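Local coordinates for suppressor of fused homolog (Drosophila melanogaster, PDB 6LPH), which probably binds and sequesters transcription factors, and whose N-terminal part is captured here in complex with a peptide of Fu, at residues Asn34-Thr39 and Gln126-Trp131; Asp53-Tyr58 and Leu135-Gly140; Met100-Thr105 and Arg141-Thr146. All coordinates share one frame; numbering follows the deposited sequence.

Interaction 1. Residues Asn34-Thr39 and Gln126-Trp131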
ATOM      1  N   ASN A  34      -8.349  15.639  -6.168  1.00 17.04           N
ATOM      2  CA  ASN A  34      -7.008  16.207  -6.018  1.00 18.16           C
ATOM      3  C   ASN A  34      -6.374  15.767  -4.689  1.00 17.87           C
ATOM      4  O   ASN A  34      -6.170  16.583  -3.789  1.00 18.05           O
ATOM      5  CB  ASN A  34      -7.055  17.739  -6.191  1.00 21.76           C
ATOM      6  CG  ASN A  34      -5.669  18.384  -6.260  1.00 23.18           C
ATOM      7  OD1 ASN A  34      -4.679  17.768  -6.672  1.00 22.75           O
ATOM      8  ND2 ASN A  34      -5.599  19.640  -5.845  1.00 28.39           N
ATOM      9  N   PRO A  35      -6.064  14.457  -4.575  1.00 17.19           N
ATOM     10  CA  PRO A  35      -5.520  13.921  -3.337  1.00 16.57           C
ATOM     11  C   PRO A  35      -4.100  14.431  -3.123  1.00 16.52           C
ATOM     12  O   PRO A  35      -3.429  14.856  -4.093  1.00 17.09           O
ATOM     13  CB  PRO A  35      -5.482  12.407  -3.596  1.00 17.15           C
ATOM     14  CG  PRO A  35      -5.328  12.288  -5.099  1.00 16.60           C
ATOM     15  CD  PRO A  35      -6.160  13.420  -5.631  1.00 17.98           C
ATOM     16  N   LEU A  36      -3.675  14.436  -1.863  1.00 14.31           N
ATOM     17  CA  LEU A  36      -2.270  14.564  -1.536  1.00 15.58           C
ATOM     18  C   LEU A  36      -1.475  13.422  -2.166  1.00 14.60           C
ATOM     19  O   LEU A  36      -1.945  12.287  -2.199  1.00 13.55           O
ATOM     20  CB  LEU A  36      -2.099  14.454  -0.022  1.00 16.10           C
ATOM     21  CG  LEU A  36      -1.912  15.627   0.943  1.00 22.11           C
ATOM     22  CD1 LEU A  36      -2.046  17.010   0.322  1.00 18.49           C
ATOM     23  CD2 LEU A  36      -2.774  15.440   2.178  1.00 24.26           C
ATOM     24  N   GLN A  37      -0.269  13.730  -2.640  1.00 14.51           N
ATOM     25  CA  GLN A  37       0.688  12.710  -3.032  1.00 14.86           C
ATOM     26  C   GLN A  37       2.012  12.896  -2.318  1.00 15.06           C
ATOM     27  O   GLN A  37       2.442  14.013  -2.079  1.00 16.16           O
ATOM     28  CB  GLN A  37       0.952  12.739  -4.523  1.00 15.55           C
ATOM     29  CG  GLN A  37      -0.291  12.542  -5.373  1.00 13.96           C
ATOM     30  CD  GLN A  37       0.046  12.243  -6.815  1.00 15.69           C
ATOM     31  OE1 GLN A  37       0.640  13.075  -7.539  1.00 15.78           O
ATOM     32  NE2 GLN A  37      -0.319  11.058  -7.248  1.00 13.59           N
ATOM     33  N   VAL A  38       2.662  11.790  -1.996  1.00 14.14           N
ATOM     34  CA  VAL A  38       4.076  11.833  -1.647  1.00 14.25           C
ATOM     35  C   VAL A  38       4.811  11.679  -2.982  1.00 14.87           C
ATOM     36  O   VAL A  38       4.635  10.687  -3.693  1.00 16.17           O
ATOM     37  CB  VAL A  38       4.469  10.739  -0.625  1.00 15.87           C
ATOM     38  CG1 VAL A  38       5.980  10.754  -0.366  1.00 17.66           C
ATOM     39  CG2 VAL A  38       3.755  10.966   0.705  1.00 16.52           C
ATOM     40  N   THR A  39       5.628  12.675  -3.301  1.00 16.94           N
ATOM     41  CA  THR A  39       6.259  12.831  -4.605  1.00 17.76           C
ATOM     42  C   THR A  39       7.796  12.745  -4.455  1.00 17.44           C
ATOM     43  O   THR A  39       8.384  13.386  -3.580  1.00 17.67           O
ATOM     44  CB  THR A  39       5.842  14.193  -5.178  1.00 18.94           C
ATOM     45  OG1 THR A  39       4.400  14.234  -5.263  1.00 22.24           O
ATOM     46  CG2 THR A  39       6.433  14.419  -6.540  1.00 21.16           C
ATOM     47  N   GLN A 126      -7.797  16.588   8.455  1.00 29.53           N
ATOM     48  CA  GLN A 126      -6.718  15.737   8.987  1.00 29.94           C
ATOM     49  C   GLN A 126      -5.805  15.125   7.884  1.00 25.82           C
ATOM     50  O   GLN A 126      -6.274  14.610   6.882  1.00 28.36           O
ATOM     51  CB  GLN A 126      -7.308  14.662   9.928  1.00 28.84           C
ATOM     52  CG  GLN A 126      -7.755  13.366   9.257  1.00 39.11           C
ATOM     53  CD  GLN A 126      -9.221  12.981   9.485  1.00 37.14           C
ATOM     54  OE1 GLN A 126      -9.680  11.878   9.077  1.00 32.48           O
ATOM     55  NE2 GLN A 126      -9.978  13.889  10.124  1.00 52.46           N
ATOM     56  N   ARG A 127      -4.499  15.224   8.064  1.00 22.87           N
ATOM     57  CA  ARG A 127      -3.516  14.719   7.092  1.00 23.90           C
ATOM     58  C   ARG A 127      -3.319  13.193   7.275  1.00 21.85           C
ATOM     59  O   ARG A 127      -3.223  12.729   8.391  1.00 23.45           O
ATOM     60  CB  ARG A 127      -2.208  15.487   7.306  1.00 28.68           C
ATOM     61  CG  ARG A 127      -1.134  15.319   6.236  1.00 34.68           C
ATOM     62  CD  ARG A 127      -0.534  16.685   5.939  1.00 48.31           C
ATOM     63  NE  ARG A 127      -1.627  17.636   5.728  1.00 46.79           N
ATOM     64  CZ  ARG A 127      -1.506  18.953   5.711  1.00 64.72           C
ATOM     65  NH1 ARG A 127      -0.319  19.528   5.896  1.00 87.19           N
ATOM     66  NH2 ARG A 127      -2.586  19.697   5.513  1.00 81.48           N
ATOM     67  N   PRO A 128      -3.280  12.405   6.186  1.00 17.77           N
ATOM     68  CA  PRO A 128      -2.974  10.979   6.351  1.00 17.67           C
ATOM     69  C   PRO A 128      -1.540  10.812   6.850  1.00 17.88           C
ATOM     70  O   PRO A 128      -0.693  11.654   6.526  1.00 19.18           O
ATOM     71  CB  PRO A 128      -3.035  10.422   4.917  1.00 18.35           C
ATOM     72  CG  PRO A 128      -3.761  11.469   4.109  1.00 20.89           C
ATOM     73  CD  PRO A 128      -3.464  12.777   4.770  1.00 21.90           C
ATOM     74  N   PRO A 129      -1.255   9.738   7.612  1.00 15.20           N
ATOM     75  CA  PRO A 129       0.143   9.427   7.929  1.00 15.49           C
ATOM     76  C   PRO A 129       0.924   9.181   6.647  1.00 15.19           C
ATOM     77  O   PRO A 129       0.356   8.684   5.656  1.00 14.76           O
ATOM     78  CB  PRO A 129       0.048   8.134   8.731  1.00 16.12           C
ATOM     79  CG  PRO A 129      -1.362   8.005   9.162  1.00 16.48           C
ATOM     80  CD  PRO A 129      -2.178   8.710   8.122  1.00 14.81           C
ATOM     81  N   THR A 130       2.198   9.566   6.636  1.00 14.67           N
ATOM     82  CA  THR A 130       2.994   9.434   5.425  1.00 13.33           C
ATOM     83  C   THR A 130       3.987   8.300   5.553  1.00 14.12           C
ATOM     84  O   THR A 130       4.619   7.911   4.582  1.00 15.13           O
ATOM     85  CB  THR A 130       3.731  10.741   5.038  1.00 14.43           C
ATOM     86  OG1 THR A 130       4.503  11.205   6.160  1.00 16.22           O
ATOM     87  CG2 THR A 130       2.754  11.848   4.617  1.00 14.92           C
ATOM     88  N   TRP A 131       4.109   7.731   6.742  1.00 14.73           N
ATOM     89  CA  TRP A 131       5.022   6.589   6.910  1.00 15.48           C
ATOM     90  C   TRP A 131       4.785   5.427   5.939  1.00 15.08           C
ATOM     91  O   TRP A 131       5.753   4.767   5.559  1.00 15.96           O
ATOM     92  CB  TRP A 131       5.157   6.150   8.386  1.00 14.37           C
ATOM     93  CG  TRP A 131       3.913   5.466   8.935  1.00 14.55           C
ATOM     94  CD1 TRP A 131       2.937   6.013   9.760  1.00 14.09           C
ATOM     95  CD2 TRP A 131       3.472   4.073   8.687  1.00 14.59           C
ATOM     96  NE1 TRP A 131       1.961   5.087  10.038  1.00 14.86           N
ATOM     97  CE2 TRP A 131       2.217   3.905   9.424  1.00 14.50           C
ATOM     98  CE3 TRP A 131       3.973   2.996   7.946  1.00 14.70           C
ATOM     99  CZ2 TRP A 131       1.520   2.694   9.432  1.00 14.56           C
ATOM    100  CZ3 TRP A 131       3.261   1.782   7.960  1.00 14.40           C
ATOM    101  CH2 TRP A 131       2.057   1.643   8.663  1.00 14.63           C
TER

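Interaction 2. Residues Asp53-Tyr58 and Leu135-Gly140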
ATOM      1  N   ASP A  53       7.575   6.995  -8.279  1.00 11.52           N
ATOM      2  CA  ASP A  53       7.545   8.424  -8.570  1.00 13.16           C
ATOM      3  C   ASP A  53       6.550   9.164  -7.676  1.00 12.58           C
ATOM      4  O   ASP A  53       6.807  10.323  -7.304  1.00 13.78           O
ATOM      5  CB  ASP A  53       7.166   8.672 -10.037  1.00 14.41           C
ATOM      6  CG  ASP A  53       8.242   8.201 -11.037  1.00 17.30           C
ATOM      7  OD1 ASP A  53       9.357   7.707 -10.686  1.00 14.83           O
ATOM      8  OD2 ASP A  53       7.947   8.330 -12.231  1.00 18.86           O
ATOM      9  N   TYR A  54       5.420   8.519  -7.361  1.00 11.36           N
ATOM     10  CA  TYR A  54       4.325   9.147  -6.589  1.00 12.10           C
ATOM     11  C   TYR A  54       3.617   8.070  -5.758  1.00 11.91           C
ATOM     12  O   TYR A  54       3.579   6.909  -6.164  1.00 12.04           O
ATOM     13  CB  TYR A  54       3.229   9.792  -7.500  1.00 11.36           C
ATOM     14  CG  TYR A  54       3.751  10.620  -8.655  1.00 13.59           C
ATOM     15  CD1 TYR A  54       3.796  10.087  -9.958  1.00 14.68           C
ATOM     16  CD2 TYR A  54       4.233  11.908  -8.443  1.00 14.38           C
ATOM     17  CE1 TYR A  54       4.299  10.831 -11.028  1.00 17.93           C
ATOM     18  CE2 TYR A  54       4.750  12.661  -9.485  1.00 18.51           C
ATOM     19  CZ  TYR A  54       4.773  12.114 -10.772  1.00 21.67           C
ATOM     20  OH  TYR A  54       5.274  12.854 -11.807  1.00 27.95           O
ATOM     21  N   ILE A  55       3.042   8.476  -4.620  1.00 10.53           N
ATOM     22  CA  ILE A  55       2.108   7.661  -3.848  1.00  9.92           C
ATOM     23  C   ILE A  55       0.914   8.551  -3.533  1.00 10.63           C
ATOM     24  O   ILE A  55       1.045   9.567  -2.847  1.00 12.39           O
ATOM     25  CB  ILE A  55       2.759   7.081  -2.575  1.00 10.58           C
ATOM     26  CG1 ILE A  55       3.868   6.119  -3.027  1.00 12.77           C
ATOM     27  CG2 ILE A  55       1.724   6.346  -1.691  1.00  9.48           C
ATOM     28  CD1 ILE A  55       5.050   6.098  -2.129  1.00 18.52           C
ATOM     29  N   SER A  56      -0.241   8.202  -4.079  1.00  9.91           N
ATOM     30  CA  SER A  56      -1.461   8.931  -3.739  1.00 10.18           C
ATOM     31  C   SER A  56      -2.005   8.461  -2.398  1.00 10.09           C
ATOM     32  O   SER A  56      -1.899   7.290  -2.053  1.00 10.10           O
ATOM     33  CB  SER A  56      -2.548   8.699  -4.787  1.00 11.17           C
ATOM     34  OG  SER A  56      -2.256   9.435  -5.957  1.00 14.33           O
ATOM     35  N   MET A  57      -2.654   9.366  -1.678  1.00 10.00           N
ATOM     36  CA  MET A  57      -3.247   9.019  -0.369  1.00 11.30           C
ATOM     37  C   MET A  57      -4.695   9.462  -0.372  1.00 13.41           C
ATOM     38  O   MET A  57      -4.976  10.632  -0.666  1.00 16.33           O
ATOM     39  CB  MET A  57      -2.472   9.735   0.744  1.00 12.19           C
ATOM     40  CG  MET A  57      -0.959   9.505   0.652  1.00 13.07           C
ATOM     41  SD  MET A  57      -0.111  10.105   2.151  1.00 17.06           S
ATOM     42  CE  MET A  57      -0.122  11.860   1.809  1.00 18.21           C
ATOM     43  N   TYR A  58      -5.622   8.540  -0.088  1.00 12.57           N
ATOM     44  CA  TYR A  58      -7.035   8.887  -0.058  1.00 13.51           C
ATOM     45  C   TYR A  58      -7.627   8.567   1.307  1.00 13.28           C
ATOM     46  O   TYR A  58      -7.150   7.675   1.993  1.00 11.86           O
ATOM     47  CB  TYR A  58      -7.807   8.071  -1.114  1.00 12.99           C
ATOM     48  CG  TYR A  58      -7.555   8.475  -2.542  1.00 13.23           C
ATOM     49  CD1 TYR A  58      -6.554   7.842  -3.316  1.00 15.17           C
ATOM     50  CD2 TYR A  58      -8.311   9.491  -3.133  1.00 13.91           C
ATOM     51  CE1 TYR A  58      -6.318   8.219  -4.633  1.00 14.54           C
ATOM     52  CE2 TYR A  58      -8.109   9.852  -4.468  1.00 14.00           C
ATOM     53  CZ  TYR A  58      -7.123   9.221  -5.210  1.00 15.68           C
ATOM     54  OH  TYR A  58      -6.917   9.613  -6.516  1.00 16.55           O
ATOM     55  N   LEU A 135       7.276   2.549   3.405  1.00 14.52           N
ATOM     56  CA  LEU A 135       7.038   1.130   3.354  1.00 13.36           C
ATOM     57  C   LEU A 135       6.888   0.701   1.877  1.00 12.96           C
ATOM     58  O   LEU A 135       7.552  -0.266   1.439  1.00 12.10           O
ATOM     59  CB  LEU A 135       5.777   0.762   4.161  1.00 12.90           C
ATOM     60  CG  LEU A 135       5.341  -0.711   4.005  1.00 13.09           C
ATOM     61  CD1 LEU A 135       6.365  -1.669   4.588  1.00 15.32           C
ATOM     62  CD2 LEU A 135       3.948  -0.950   4.605  1.00 15.50           C
ATOM     63  N   LEU A 136       6.051   1.422   1.116  1.00 10.72           N
ATOM     64  CA  LEU A 136       5.867   1.080  -0.289  1.00 11.99           C
ATOM     65  C   LEU A 136       7.133   1.292  -1.111  1.00 11.89           C
ATOM     66  O   LEU A 136       7.404   0.483  -1.980  1.00 12.22           O
ATOM     67  CB  LEU A 136       4.686   1.843  -0.937  1.00 12.88           C
ATOM     68  CG  LEU A 136       3.326   1.687  -0.224  1.00 13.71           C
ATOM     69  CD1 LEU A 136       2.205   2.397  -0.959  1.00 13.92           C
ATOM     70  CD2 LEU A 136       2.999   0.211  -0.041  1.00 14.77           C
ATOM     71  N   GLN A 137       7.914   2.346  -0.828  1.00 12.48           N
ATOM     72  CA  GLN A 137       9.195   2.523  -1.541  1.00 14.20           C
ATOM     73  C   GLN A 137      10.111   1.331  -1.299  1.00 14.90           C
ATOM     74  O   GLN A 137      10.733   0.829  -2.242  1.00 15.41           O
ATOM     75  CB  GLN A 137       9.930   3.804  -1.168  1.00 14.45           C
ATOM     76  CG  GLN A 137       9.252   5.090  -1.555  1.00 16.16           C
ATOM     77  CD  GLN A 137       9.340   5.407  -3.046  1.00 14.84           C
ATOM     78  OE1 GLN A 137       9.853   4.604  -3.855  1.00 14.08           O
ATOM     79  NE2 GLN A 137       8.834   6.598  -3.420  1.00 12.82           N
ATOM     80  N   ALA A 138      10.165   0.877  -0.046  1.00 15.05           N
ATOM     81  CA  ALA A 138      11.052  -0.210   0.357  1.00 14.81           C
ATOM     82  C   ALA A 138      10.585  -1.530  -0.292  1.00 13.79           C
ATOM     83  O   ALA A 138      11.411  -2.334  -0.747  1.00 13.52           O
ATOM     84  CB  ALA A 138      11.107  -0.341   1.883  1.00 14.94           C
ATOM     85  N   ILE A 139       9.273  -1.758  -0.335  1.00 12.60           N
ATOM     86  CA  ILE A 139       8.767  -2.956  -1.016  1.00 14.62           C
ATOM     87  C   ILE A 139       9.046  -2.851  -2.521  1.00 15.22           C
ATOM     88  O   ILE A 139       9.487  -3.824  -3.151  1.00 16.35           O
ATOM     89  CB  ILE A 139       7.267  -3.249  -0.723  1.00 14.02           C
ATOM     90  CG1 ILE A 139       7.059  -3.550   0.775  1.00 14.58           C
ATOM     91  CG2 ILE A 139       6.736  -4.392  -1.633  1.00 15.45           C
ATOM     92  CD1 ILE A 139       5.608  -3.371   1.212  1.00 16.06           C
ATOM     93  N   GLY A 140       8.814  -1.667  -3.081  1.00 12.39           N
ATOM     94  CA  GLY A 140       9.219  -1.371  -4.449  1.00 15.16           C
ATOM     95  C   GLY A 140      10.678  -1.700  -4.750  1.00 16.30           C
ATOM     96  O   GLY A 140      10.966  -2.336  -5.766  1.00 18.13           O
TER

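Interaction 3. Residues Met100-Thr105 and Arg141-Thr146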
ATOM      1  N   MET A 100       6.464  -4.047 -14.233  1.00 14.28           N
ATOM      2  CA  MET A 100       6.322  -5.265 -13.425  1.00 14.82           C
ATOM      3  C   MET A 100       4.892  -5.824 -13.407  1.00 14.55           C
ATOM      4  O   MET A 100       4.683  -6.952 -12.983  1.00 16.39           O
ATOM      5  CB  MET A 100       6.874  -5.074 -11.996  1.00 17.11           C
ATOM      6  CG  MET A 100       8.363  -4.747 -12.004  1.00 20.78           C
ATOM      7  SD  MET A 100       9.158  -5.110 -10.425  1.00 29.95           S
ATOM      8  CE  MET A 100       9.496  -6.871 -10.617  1.00 26.66           C
ATOM      9  N   GLY A 101       3.917  -5.054 -13.879  1.00 14.65           N
ATOM     10  CA  GLY A 101       2.562  -5.585 -14.089  1.00 15.41           C
ATOM     11  C   GLY A 101       1.635  -5.364 -12.902  1.00 15.36           C
ATOM     12  O   GLY A 101       0.504  -5.896 -12.859  1.00 16.26           O
ATOM     13  N   PHE A 102       2.109  -4.574 -11.938  1.00 13.42           N
ATOM     14  CA  PHE A 102       1.295  -4.249 -10.783  1.00 14.64           C
ATOM     15  C   PHE A 102       1.710  -2.917 -10.143  1.00 13.41           C
ATOM     16  O   PHE A 102       2.785  -2.384 -10.471  1.00 12.85           O
ATOM     17  CB  PHE A 102       1.363  -5.395  -9.750  1.00 15.63           C
ATOM     18  CG  PHE A 102       2.696  -5.507  -9.057  1.00 15.06           C
ATOM     19  CD1 PHE A 102       2.914  -4.890  -7.835  1.00 13.80           C
ATOM     20  CD2 PHE A 102       3.735  -6.217  -9.648  1.00 16.74           C
ATOM     21  CE1 PHE A 102       4.138  -4.998  -7.195  1.00 16.82           C
ATOM     22  CE2 PHE A 102       4.961  -6.309  -9.020  1.00 20.28           C
ATOM     23  CZ  PHE A 102       5.163  -5.699  -7.800  1.00 19.27           C
ATOM     24  N   GLU A 103       0.831  -2.367  -9.292  1.00 12.01           N
ATOM     25  CA  GLU A 103       1.212  -1.326  -8.340  1.00 11.26           C
ATOM     26  C   GLU A 103       0.810  -1.798  -6.963  1.00 11.19           C
ATOM     27  O   GLU A 103      -0.026  -2.700  -6.823  1.00 10.99           O
ATOM     28  CB  GLU A 103       0.576   0.059  -8.642  1.00 10.63           C
ATOM     29  CG  GLU A 103       1.042   0.688  -9.984  1.00 11.68           C
ATOM     30  CD  GLU A 103       2.471   1.220  -9.989  1.00 11.90           C
ATOM     31  OE1 GLU A 103       3.199   1.186  -8.936  1.00 12.26           O
ATOM     32  OE2 GLU A 103       2.866   1.732 -11.065  1.00 12.44           O
ATOM     33  N   LEU A 104       1.428  -1.181  -5.948  1.00 12.09           N
ATOM     34  CA  LEU A 104       1.137  -1.501  -4.573  1.00 10.55           C
ATOM     35  C   LEU A 104       0.013  -0.622  -4.014  1.00 10.84           C
ATOM     36  O   LEU A 104      -0.029   0.597  -4.289  1.00 11.21           O
ATOM     37  CB  LEU A 104       2.375  -1.243  -3.718  1.00 10.66           C
ATOM     38  CG  LEU A 104       3.585  -2.139  -4.075  1.00 11.80           C
ATOM     39  CD1 LEU A 104       4.833  -1.675  -3.337  1.00 13.74           C
ATOM     40  CD2 LEU A 104       3.284  -3.608  -3.759  1.00 16.99           C
ATOM     41  N   THR A 105      -0.887  -1.233  -3.240  1.00 10.48           N
ATOM     42  CA  THR A 105      -1.816  -0.464  -2.417  1.00 10.62           C
ATOM     43  C   THR A 105      -1.722  -0.862  -0.929  1.00 11.49           C
ATOM     44  O   THR A 105      -1.155  -1.913  -0.584  1.00 12.32           O
ATOM     45  CB  THR A 105      -3.275  -0.511  -2.911  1.00 11.46           C
ATOM     46  OG1 THR A 105      -3.878  -1.739  -2.514  1.00 13.17           O
ATOM     47  CG2 THR A 105      -3.369  -0.386  -4.479  1.00 11.01           C
ATOM     48  N   ARG A 141      11.598  -1.295  -3.873  1.00 15.62           N
ATOM     49  CA  ARG A 141      13.033  -1.597  -4.075  1.00 18.22           C
ATOM     50  C   ARG A 141      13.285  -3.089  -4.045  1.00 19.32           C
ATOM     51  O   ARG A 141      14.048  -3.610  -4.846  1.00 22.96           O
ATOM     52  CB  ARG A 141      13.930  -0.929  -3.014  1.00 19.95           C
ATOM     53  CG  ARG A 141      14.435   0.452  -3.391  1.00 22.84           C
ATOM     54  CD  ARG A 141      15.411   1.007  -2.349  1.00 26.40           C
ATOM     55  NE  ARG A 141      14.747   1.195  -1.052  1.00 26.71           N
ATOM     56  CZ  ARG A 141      14.072   2.288  -0.703  1.00 23.17           C
ATOM     57  NH1 ARG A 141      13.993   3.309  -1.540  1.00 28.58           N
ATOM     58  NH2 ARG A 141      13.472   2.368   0.479  1.00 24.55           N
ATOM     59  N   TYR A 142      12.617  -3.773  -3.123  1.00 17.63           N
ATOM     60  CA  TYR A 142      12.769  -5.201  -2.959  1.00 18.64           C
ATOM     61  C   TYR A 142      12.384  -5.890  -4.296  1.00 20.61           C
ATOM     62  O   TYR A 142      13.152  -6.704  -4.836  1.00 19.90           O
ATOM     63  CB  TYR A 142      11.884  -5.657  -1.783  1.00 18.11           C
ATOM     64  CG  TYR A 142      11.742  -7.150  -1.656  1.00 21.44           C
ATOM     65  CD1 TYR A 142      12.871  -7.963  -1.495  1.00 25.56           C
ATOM     66  CD2 TYR A 142      10.492  -7.756  -1.690  1.00 26.15           C
ATOM     67  CE1 TYR A 142      12.749  -9.337  -1.361  1.00 29.04           C
ATOM     68  CE2 TYR A 142      10.359  -9.144  -1.555  1.00 28.59           C
ATOM     69  CZ  TYR A 142      11.493  -9.915  -1.399  1.00 29.98           C
ATOM     70  OH  TYR A 142      11.390 -11.277  -1.271  1.00 44.02           O
ATOM     71  N   CYS A 143      11.235  -5.508  -4.853  1.00 18.24           N
ATOM     72  CA  CYS A 143      10.792  -6.066  -6.140  1.00 21.80           C
ATOM     73  C   CYS A 143      11.758  -5.766  -7.302  1.00 24.23           C
ATOM     74  O   CYS A 143      12.067  -6.669  -8.099  1.00 26.27           O
ATOM     75  CB  CYS A 143       9.370  -5.590  -6.482  1.00 18.66           C
ATOM     76  SG  CYS A 143       8.152  -6.279  -5.349  1.00 21.60           S
ATOM     77  N   PHE A 144      12.244  -4.522  -7.397  1.00 21.63           N
ATOM     78  CA  PHE A 144      13.209  -4.154  -8.457  1.00 24.44           C
ATOM     79  C   PHE A 144      14.501  -4.950  -8.308  1.00 25.59           C
ATOM     80  O   PHE A 144      15.047  -5.475  -9.280  1.00 29.31           O
ATOM     81  CB  PHE A 144      13.536  -2.645  -8.449  1.00 22.40           C
ATOM     82  CG  PHE A 144      12.551  -1.777  -9.204  1.00 22.27           C
ATOM     83  CD1 PHE A 144      11.217  -2.112  -9.302  1.00 25.41           C
ATOM     84  CD2 PHE A 144      12.975  -0.579  -9.798  1.00 25.72           C
ATOM     85  CE1 PHE A 144      10.313  -1.294  -9.992  1.00 20.71           C
ATOM     86  CE2 PHE A 144      12.076   0.241 -10.475  1.00 23.90           C
ATOM     87  CZ  PHE A 144      10.737  -0.123 -10.581  1.00 20.66           C
ATOM     88  N   GLN A 145      14.991  -5.043  -7.080  1.00 26.66           N
ATOM     89  CA  GLN A 145      16.291  -5.644  -6.850  1.00 30.19           C
ATOM     90  C   GLN A 145      16.286  -7.153  -6.989  1.00 32.83           C
ATOM     91  O   GLN A 145      17.276  -7.727  -7.450  1.00 38.34           O
ATOM     92  CB  GLN A 145      16.858  -5.191  -5.511  1.00 34.85           C
ATOM     93  CG  GLN A 145      17.294  -3.727  -5.590  1.00 44.36           C
ATOM     94  CD  GLN A 145      17.539  -3.070  -4.243  1.00 44.93           C
ATOM     95  OE1 GLN A 145      17.356  -3.682  -3.187  1.00 49.72           O
ATOM     96  NE2 GLN A 145      17.952  -1.805  -4.278  1.00 56.24           N
ATOM     97  N   THR A 146      15.185  -7.809  -6.635  1.00 28.72           N
ATOM     98  CA  THR A 146      15.134  -9.257  -6.841  1.00 34.15           C
ATOM     99  C   THR A 146      14.525  -9.664  -8.201  1.00 35.10           C
ATOM    100  O   THR A 146      14.762 -10.778  -8.683  1.00 40.01           O
ATOM    101  CB  THR A 146      14.403  -9.990  -5.695  1.00 34.43           C
ATOM    102  OG1 THR A 146      13.039  -9.578  -5.682  1.00 36.36           O
ATOM    103  CG2 THR A 146      15.035  -9.687  -4.320  1.00 29.51           C
TER

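Interaction 1. Residues Asn34-Thr39 and Gln126-Trp131
Leu-36 meets Pro-128 and Arg-127 where the first strand of a mixed beta-sheet faces a proline-containing loop. Residues 36-39 belong to strand 36-40, the outermost strand at one end of the sheet within this chain. The loop 126-131 lies between helix 112-120 and helix 131-146. The two backbones stay well apart, with CA atoms 8.7 Å apart at Leu-36 and Pro-128 and 7.5 Å apart at Val-38 and Thr-130. Side chains alone bridge the space.

Leu-36 buries the most surface. Its CD2 methyl does the touching and lies 3.8 Å from Pro-128 CD, at the ring carbon bonded to the proline nitrogen. The same methyl is 4.3 Å from Arg-127 NE. It meets the guanidinium group obliquely; Arg-127 borders the contact at its exposed side. Leu-36 also packs on Met-57 of strand 54-60, and Pro-128 rests on Trp-72 of strand 71-77.

Val-38 is the next residue to point at the loop, two positions along the strand. The intervening Gln-37 turns to the other face, where its NE2 bonds to Ser-56 OG. The edge of strand 36-40 is occupied by the bound peptide. Leu-36 to Thr-39 pair with it in an antiparallel ladder, so the sheet continues into the partner. Thr-130 OG1 also bonds to a polar side chain of that peptide. The Thr-130 hydroxyl sits between the backbone N and the carbonyl carbon (chi1 54°), which leaves the methyl beside the N for Val-38. The two side chains cross at about a right angle, with Val-38 CG2 4.1 Å from Thr-130 CG2.

Interaction 2. Residues Asp53-Tyr58 and Leu135-Gly140
Ile-55 carries the strand side of this contact and meets Leu-136 and Gln-137 of helix 131-146. Just before it, Asp-53 and Tyr-54 lead into the strand with their side chains directed away from the helix. Both residues face Phe-77 on the neighbouring strand, which makes a classic beta bulge. Asp-53 CB lies over one face of the Tyr-54 ring, 3.6 Å above its plane and displaced toward the rim. The same tyrosine makes an edge-to-face contact with an aromatic side chain of the bound peptide.

At Ile-55 the side chain turns toward the helix and its two branches divide the work. With CG1 beside the backbone N (chi1 -65°), CG2 stands anti to that N and reaches Leu-136 CD1 at 4.0 Å. Leu-136 carries this methyl at the end of an extended chain, with CD1 anti to its CA (chi2 -177°). The other isoleucine branch ends in CD1, which lies 4.0 Å from Gln-137 NE2. This is a helix packed against one face of the mixed beta-sheet of the SUFU-family domain. The nearest CA atoms, those of Ile-55 and Leu-136, are 8.4 Å apart. All three touching residues are buried.

Gln-137 comes to the isoleucine by a bend at chi2 (-75°), which brings its amide back toward the strand. The amide has a polar anchor as well, because OE1 accepts a hydrogen bond from Leu-52 N.

Further along, Ser-56 and Tyr-58 take the opposite face of the sheet, while Met-57 lies on the helix face and packs on Tyr-74.

Interaction 3. Residues Met100-Thr105 and Arg141-Thr146
Met-100 lays its thioether against Cys-143 and Phe-144 on the C-terminal turns of helix 131-146. The helix covers one face of the mixed beta-sheet, and Met-100 stands where strand 97-109 turns a corner. It buries more surface here than any other residue of the contact.

The sulfur touches two side chains. Met-100 SD is 3.8 Å from Phe-144 CD1 and 4.0 Å from Cys-143 CB. The approach to the phenylalanine is a Met-aromatic contact. The sulfur lies 4.9 Å from the ring centroid, 65° off the ring normal, so it comes in obliquely. The bend at chi3 (84°) takes the terminal methyl to the helix backbone, where Met-100 CE lies 3.6 Å from Cys-143 O. Phe-144 has a second aromatic neighbour, Tyr-44, which meets it edge-to-face.

Gly-101 makes the turn with a positive phi of 94°. The ring of Phe-102 then carries its CZ end to the helix. This ring also packs on Cys-194 of strand 189-199 and on Leu-79.

Within the helix, Tyr-142 O accepts from both OG1 and N of Thr-146; the hydroxyl approaches from above the carbonyl plane. Both bonds tie the last residue of the helix back to the turn before it.

The second sulfur-aromatic contact pairs Cys-143 with Phe-102. Here the thiol sulfur sits near the plane of the ring, at its edge, with Cys-143 SG 3.9 Å from Phe-102 CZ.

All three contacts reach the same mixed sheet. Interactions 1 and 2 have centres about 10 Å apart and lie on neighbouring strands, 36-40 and 54-60. They are joined by Val-38 N to Ile-55 O at 2.9 Å, a probable hydrogen bond. Interactions 2 and 3 both use helix 131-146, with centres about 11 Å apart. Leu-104 of interaction 3 links them, its CD1 lying 3.6 Å from Leu-136 O. Interactions 1 and 3 do not touch; their centres are about 21 Å apart and their nearest atoms about 10 Å. The bound peptide lies at interaction 1 and also reaches Tyr-54, Met-57 and Gln-137 of interaction 2.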